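Long-range contacts in actin-related protein 8 (Homo sapiens, PDB 4FO0), which binds ATP with low basal ATPase activity, cannot polymerize, and serves as a proposed core subunit of the INO80 chromatin-remodelling complex, helping recruit INO80 to DNA damage: residues N123-T128 with V143-C148; I44-K49 with N150-I155. All coordinates share one frame; numbering follows the deposited sequence.

Contact 1: residues N123-T128 with V143-C148; sequences NKWTNT and VNPLDC. With GOL (glycerol), chain I.
W125 lies with one face of its indole against N144 and P145, and this stack is the main apolar element joining the loops 123-128 and 143-148. The CB of N144 sits 3.7 Å from the centroid of the five-membered ring, only 14° off its normal, in a CH-pi contact. The carboxamide of N144 continues the stack, its plane 29° from that of the ring. CG of N144 is anti to the backbone N (chi1 -175°), which places it over the ring, near CE2. P145 meets the six-membered ring through CD, 4.0 Å from its centroid, the two side chains at about a right angle. The indole NE1 is satisfied elsewhere, by D340. An alanine in place of W125 would probably leave N144 and P145 without the surface they pack on and D340 without its indole donor.

N144 also opens a type I beta turn running to D147, and its OD1 accepts from the N of L146 as an Asx turn, the chain then entering strand 149-152 of the actin-family fold.

Direct polar contact falls to T128 and D147, whose side chains reach tip to tip: OG1 of T128 donates to OD1 of D147 over 2.6 Å, nearly in line with the C-O bond. A water extends this link, donating to both D147 OD1 and T126 O while accepting from N144 N at 2.9 Å.

A glycerol, probably from the crystallisation liquor, bridges the same two loops. Its O1 accepts from N144 ND2 at 3.0 Å, and its O3 accepts from the backbone N of T128, also at 3.0 Å.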
loop_
_atom_site.group_PDB
_atom_site.type_symbol
_atom_site.label_atom_id
_atom_site.label_comp_id
_atom_site.label_asym_id
_atom_site.label_seq_id
_atom_site.Cartn_x
_atom_site.Cartn_y
_atom_site.Cartn_z
ATOM N N ASN A 123 13.922 5.526 22.042
ATOM C CA ASN A 123 12.591 5.930 21.621
ATOM C C ASN A 123 11.668 5.989 22.805
ATOM O O ASN A 123 11.805 5.205 23.741
ATOM C CB ASN A 123 12.011 4.955 20.595
ATOM C CG ASN A 123 12.795 4.936 19.319
ATOM O OD1 ASN A 123 13.328 5.967 18.866
ATOM N ND2 ASN A 123 12.892 3.756 18.727
ATOM N N LYS A 124 10.715 6.910 22.761
ATOM C CA LYS A 124 9.758 7.029 23.854
ATOM C C LYS A 124 8.331 7.203 23.370
ATOM O O LYS A 124 8.082 7.549 22.222
ATOM C CB LYS A 124 10.146 8.174 24.787
ATOM C CG LYS A 124 10.432 9.453 24.065
ATOM C CD LYS A 124 11.245 10.363 24.939
ATOM C CE LYS A 124 12.524 9.681 25.372
ATOM N NZ LYS A 124 13.223 10.506 26.403
ATOM N N TRP A 125 7.391 6.935 24.260
ATOM C CA TRP A 125 6.000 7.163 23.963
ATOM C C TRP A 125 5.781 8.629 23.654
ATOM O O TRP A 125 6.427 9.499 24.239
ATOM C CB TRP A 125 5.177 6.809 25.170
ATOM C CG TRP A 125 5.357 5.409 25.647
ATOM C CD1 TRP A 125 5.715 5.021 26.899
ATOM C CD2 TRP A 125 5.138 4.203 24.903
ATOM N NE1 TRP A 125 5.737 3.651 26.989
ATOM C CE2 TRP A 125 5.387 3.123 25.776
ATOM C CE3 TRP A 125 4.742 3.932 23.588
ATOM C CZ2 TRP A 125 5.266 1.795 25.377
ATOM C CZ3 TRP A 125 4.624 2.614 23.193
ATOM C CH2 TRP A 125 4.887 1.563 24.082
ATOM N N THR A 126 4.871 8.902 22.729
ATOM C CA THR A 126 4.387 10.259 22.527
ATOM C C THR A 126 3.917 10.859 23.859
ATOM O O THR A 126 3.197 10.215 24.627
ATOM C CB THR A 126 3.208 10.248 21.568
ATOM O OG1 THR A 126 3.639 9.707 20.316
ATOM C CG2 THR A 126 2.638 11.651 21.376
ATOM N N ASN A 127 4.320 12.086 24.152
ATOM C CA ASN A 127 3.859 12.690 25.389
ATOM C C ASN A 127 2.424 13.191 25.303
ATOM O O ASN A 127 2.072 13.979 24.423
ATOM C CB ASN A 127 4.779 13.808 25.863
ATOM C CG ASN A 127 4.304 14.421 27.160
ATOM O OD1 ASN A 127 4.420 13.816 28.229
ATOM N ND2 ASN A 127 3.735 15.612 27.071
ATOM N N THR A 128 1.604 12.727 26.231
ATOM C CA THR A 128 0.204 13.105 26.265
ATOM C C THR A 128 -0.159 13.735 27.615
ATOM O O THR A 128 -1.321 13.718 28.029
ATOM C CB THR A 128 -0.689 11.878 26.022
ATOM O OG1 THR A 128 -0.634 11.018 27.167
ATOM C CG2 THR A 128 -0.223 11.111 24.792
ATOM N N VAL A 143 1.710 6.437 20.721
ATOM C CA VAL A 143 0.945 6.539 21.935
ATOM C C VAL A 143 1.024 5.215 22.696
ATOM O O VAL A 143 0.729 4.153 22.146
ATOM C CB VAL A 143 -0.510 6.907 21.610
ATOM C CG1 VAL A 143 -1.393 6.766 22.837
ATOM C CG2 VAL A 143 -0.562 8.328 21.037
ATOM N N ASN A 144 1.470 5.285 23.946
ATOM C CA ASN A 144 1.455 4.146 24.845
ATOM C C ASN A 144 0.088 3.468 24.768
ATOM O O ASN A 144 -0.936 4.119 24.905
ATOM C CB ASN A 144 1.752 4.620 26.264
ATOM C CG ASN A 144 1.882 3.478 27.265
ATOM O OD1 ASN A 144 1.254 2.427 27.135
ATOM N ND2 ASN A 144 2.689 3.700 28.290
ATOM N N PRO A 145 0.073 2.156 24.508
ATOM C CA PRO A 145 -1.162 1.374 24.348
ATOM C C PRO A 145 -2.024 1.433 25.603
ATOM O O PRO A 145 -3.227 1.165 25.535
ATOM C CB PRO A 145 -0.655 -0.053 24.162
ATOM C CG PRO A 145 0.764 0.070 23.810
ATOM C CD PRO A 145 1.286 1.336 24.354
ATOM N N LEU A 146 -1.408 1.768 26.734
ATOM C CA LEU A 146 -2.138 1.936 27.990
ATOM C C LEU A 146 -2.810 3.301 28.156
ATOM O O LEU A 146 -3.665 3.468 29.022
ATOM C CB LEU A 146 -1.205 1.715 29.166
ATOM C CG LEU A 146 -0.661 0.299 29.260
ATOM C CD1 LEU A 146 0.367 0.248 30.366
ATOM C CD2 LEU A 146 -1.801 -0.684 29.509
ATOM N N ASP A 147 -2.411 4.283 27.354
ATOM C CA ASP A 147 -3.072 5.586 27.388
ATOM C C ASP A 147 -4.496 5.515 26.890
ATOM O O ASP A 147 -4.880 4.591 26.176
ATOM C CB ASP A 147 -2.323 6.619 26.561
ATOM C CG ASP A 147 -1.224 7.283 27.333
ATOM O OD1 ASP A 147 -0.839 8.404 26.932
ATOM O OD2 ASP A 147 -0.752 6.686 28.335
ATOM N N CYS A 148 -5.268 6.527 27.257
ATOM C CA CYS A 148 -6.694 6.538 26.986
ATOM C C CYS A 148 -6.915 7.140 25.613
ATOM O O CYS A 148 -7.435 8.250 25.471
ATOM C CB CYS A 148 -7.439 7.329 28.070
ATOM S SG CYS A 148 -6.668 8.944 28.474
HETATM C C1 GOL I . 2.208 7.849 28.255
HETATM O O1 GOL I . 2.892 6.641 28.516
HETATM C C2 GOL I . 3.036 9.050 28.706
HETATM O O2 GOL I . 4.133 9.241 27.825
HETATM C C3 GOL I . 2.110 10.270 28.727
HETATM O O3 GOL I . 2.830 11.486 28.730
HETATM O O HOH W 1 1.606 7.945 25.111
#

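Contact 2: residues I44-K49 with N150-I155; sequences IARRHK and NIHWPI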
loop_
_atom_site.group_PDB
_atom_site.type_symbol
_atom_site.label_atom_id
_atom_site.label_comp_id
_atom_site.label_asym_id
_atom_site.label_seq_id
_atom_site.Cartn_x
_atom_site.Cartn_y
_atom_site.Cartn_z
ATOM N N ILE A 44 -4.850 8.117 13.199
ATOM C CA ILE A 44 -5.152 9.146 14.179
ATOM C C ILE A 44 -5.499 8.522 15.527
ATOM O O ILE A 44 -6.206 7.513 15.605
ATOM C CB ILE A 44 -6.307 10.077 13.714
ATOM C CG1 ILE A 44 -6.642 11.087 14.808
ATOM C CG2 ILE A 44 -7.552 9.289 13.403
ATOM C CD1 ILE A 44 -7.596 12.164 14.376
ATOM N N ALA A 45 -4.973 9.113 16.589
ATOM C CA ALA A 45 -5.337 8.706 17.942
ATOM C C ALA A 45 -6.276 9.744 18.541
ATOM O O ALA A 45 -5.997 10.943 18.519
ATOM C CB ALA A 45 -4.100 8.546 18.812
ATOM N N ARG A 46 -7.396 9.274 19.067
ATOM C CA ARG A 46 -8.377 10.160 19.647
ATOM C C ARG A 46 -8.513 9.836 21.112
ATOM O O ARG A 46 -8.616 8.658 21.483
ATOM C CB ARG A 46 -9.713 10.001 18.942
ATOM C CG ARG A 46 -9.775 10.708 17.607
ATOM C CD ARG A 46 -11.208 10.914 17.195
ATOM N NE ARG A 46 -11.340 11.686 15.959
ATOM C CZ ARG A 46 -11.223 13.006 15.873
ATOM N NH1 ARG A 46 -10.937 13.725 16.952
ATOM N NH2 ARG A 46 -11.379 13.601 14.700
ATOM N N ARG A 47 -8.503 10.881 21.943
ATOM C CA ARG A 47 -8.616 10.705 23.386
ATOM C C ARG A 47 -10.002 10.226 23.760
ATOM O O ARG A 47 -10.949 10.378 22.993
ATOM C CB ARG A 47 -8.295 11.995 24.140
ATOM C CG ARG A 47 -8.066 11.771 25.633
ATOM C CD ARG A 47 -7.761 13.063 26.371
ATOM N NE ARG A 47 -6.394 13.108 26.881
ATOM C CZ ARG A 47 -5.999 12.539 28.016
ATOM N NH1 ARG A 47 -6.866 11.870 28.762
ATOM N NH2 ARG A 47 -4.731 12.627 28.400
ATOM N N HIS A 48 -10.110 9.619 24.934
ATOM C CA HIS A 48 -11.413 9.326 25.509
ATOM C C HIS A 48 -11.973 10.605 26.098
ATOM O O HIS A 48 -11.214 11.511 26.449
ATOM C CB HIS A 48 -11.287 8.286 26.605
ATOM C CG HIS A 48 -10.955 6.926 26.095
ATOM N ND1 HIS A 48 -10.787 6.665 24.753
ATOM C CD2 HIS A 48 -10.766 5.748 26.736
ATOM C CE1 HIS A 48 -10.507 5.384 24.591
ATOM N NE2 HIS A 48 -10.492 4.804 25.780
ATOM N N LYS A 49 -13.294 10.689 26.204
ATOM C CA LYS A 49 -13.909 11.853 26.826
ATOM C C LYS A 49 -14.243 11.550 28.289
ATOM O O LYS A 49 -14.576 12.456 29.056
ATOM C CB LYS A 49 -15.156 12.294 26.056
ATOM C CG LYS A 49 -15.053 12.141 24.546
ATOM C CD LYS A 49 -15.149 10.675 24.126
ATOM C CE LYS A 49 -16.220 10.469 23.057
ATOM N NZ LYS A 49 -15.984 11.285 21.826
ATOM N N ASN A 150 -8.170 5.921 21.550
ATOM C CA ASN A 150 -8.533 4.945 20.518
ATOM C C ASN A 150 -7.721 5.221 19.265
ATOM O O ASN A 150 -7.453 6.383 18.929
ATOM C CB ASN A 150 -10.017 4.988 20.197
ATOM C CG ASN A 150 -10.883 4.596 21.376
ATOM O OD1 ASN A 150 -10.488 3.789 22.216
ATOM N ND2 ASN A 150 -12.075 5.165 21.438
ATOM N N ILE A 151 -7.307 4.152 18.594
ATOM C CA ILE A 151 -6.515 4.274 17.378
ATOM C C ILE A 151 -7.371 3.983 16.158
ATOM O O ILE A 151 -8.029 2.939 16.086
ATOM C CB ILE A 151 -5.326 3.315 17.402
ATOM C CG1 ILE A 151 -4.492 3.554 18.659
ATOM C CG2 ILE A 151 -4.486 3.463 16.134
ATOM C CD1 ILE A 151 -3.889 4.925 18.736
ATOM N N HIS A 152 -7.355 4.912 15.204
ATOM C CA HIS A 152 -8.162 4.790 13.990
ATOM C C HIS A 152 -7.345 4.936 12.713
ATOM O O HIS A 152 -6.607 5.915 12.525
ATOM C CB HIS A 152 -9.325 5.798 13.990
ATOM C CG HIS A 152 -10.273 5.621 15.136
ATOM N ND1 HIS A 152 -10.301 6.472 16.222
ATOM C CD2 HIS A 152 -11.214 4.678 15.374
ATOM C CE1 HIS A 152 -11.218 6.061 17.080
ATOM N NE2 HIS A 152 -11.786 4.974 16.590
ATOM N N TRP A 153 -7.479 3.938 11.848
ATOM C CA TRP A 153 -6.987 4.009 10.488
ATOM C C TRP A 153 -8.196 4.215 9.589
ATOM O O TRP A 153 -8.953 3.282 9.359
ATOM C CB TRP A 153 -6.318 2.699 10.106
ATOM C CG TRP A 153 -5.103 2.356 10.897
ATOM C CD1 TRP A 153 -5.057 1.630 12.053
ATOM C CD2 TRP A 153 -3.742 2.690 10.578
ATOM N NE1 TRP A 153 -3.750 1.497 12.478
ATOM C CE2 TRP A 153 -2.924 2.140 11.595
ATOM C CE3 TRP A 153 -3.134 3.404 9.538
ATOM C CZ2 TRP A 153 -1.534 2.278 11.597
ATOM C CZ3 TRP A 153 -1.744 3.543 9.541
ATOM C CH2 TRP A 153 -0.963 2.983 10.563
ATOM N N PRO A 154 -8.387 5.439 9.086
ATOM C CA PRO A 154 -9.561 5.811 8.289
ATOM C C PRO A 154 -9.676 5.002 7.007
ATOM O O PRO A 154 -10.736 4.960 6.394
ATOM C CB PRO A 154 -9.299 7.273 7.951
ATOM C CG PRO A 154 -8.390 7.750 9.023
ATOM C CD PRO A 154 -7.508 6.588 9.343
ATOM N N ILE A 155 -8.588 4.368 6.594
ATOM C CA ILE A 155 -8.630 3.568 5.389
ATOM C C ILE A 155 -8.062 2.177 5.632
ATOM O O ILE A 155 -7.007 2.023 6.253
ATOM C CB ILE A 155 -7.899 4.279 4.241
ATOM C CG1 ILE A 155 -8.531 5.655 4.022
ATOM C CG2 ILE A 155 -7.932 3.431 2.962
ATOM C CD1 ILE A 155 -7.915 6.419 2.903
#
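A45 and I151 face each other as a non-hydrogen-bonded antiparallel pair, flanked by the hydrogen-bonded pairs I44 with H152 and R46 with N150. Four backbone bonds, the shortest from N150 N to R46 O at 2.8 Å, join strands 38-47 and 149-152, part of the mixed sheet of the actin fold. CA of A45 adds a CA-H...O contact to N150 O.

The side chains divide between two faces. On that of A45 and I151, CD1 of I151 touches CB of A45 at 3.6 Å. The I151 side chain bends twice, CG1 lying beside the backbone N (chi1 -55°) and CD1 turned back at chi2 -62°, which brings its end to the small alanine. Helix 138-141 adds A140 against A45 here.

The other face carries I44, R46, N150 and H152. I44 is extended, with CG1 anti to the backbone N (chi1 177°), and its tip departs from strand 149-152, the side chain packing on I180 of helix 170-187; CG2 stays behind and meets CB of H152 at 4.0 Å. CD1 of I44 in turn lies 3.9 Å above the guanidinium plane of R46, offset toward its rim. CG of R46 approaches the edge of the H152 imidazole, while NE of R46 forms a salt bridge with D176. Farther along, OD1 of N150 accepts from the backbone N of Y56.

The chemistry implies a division of labour: backbone bonds fix the register, while the polar ends of R46 and N150 tie the paired strands to their surroundings, and the carboxylate of D176 would be expected to offset the arginine's charge beside the sheet.

Contact 2 is a buried strand pairing, whereas contact 1 is a surface meeting of two loops nested, along the chain, inside the loop that contact 2 closes. Their centres lie about 13 Å apart. Loop 143-148 of contact 1 leads directly into strand 149-152, which contact 2 pairs with 38-47, whereas loop 123-128 belongs to contact 1 alone. They touch directly: C148 O probably accepts a hydrogen bond from H48 N, and CG2 of V143 packs on CB of A45. The difference in chemistry follows their places in the fold. Regular backbone bonding carries the sheet, whereas an aromatic stack, a side-chain hydrogen bond and bridging water and glycerol join the irregular loops at the periphery.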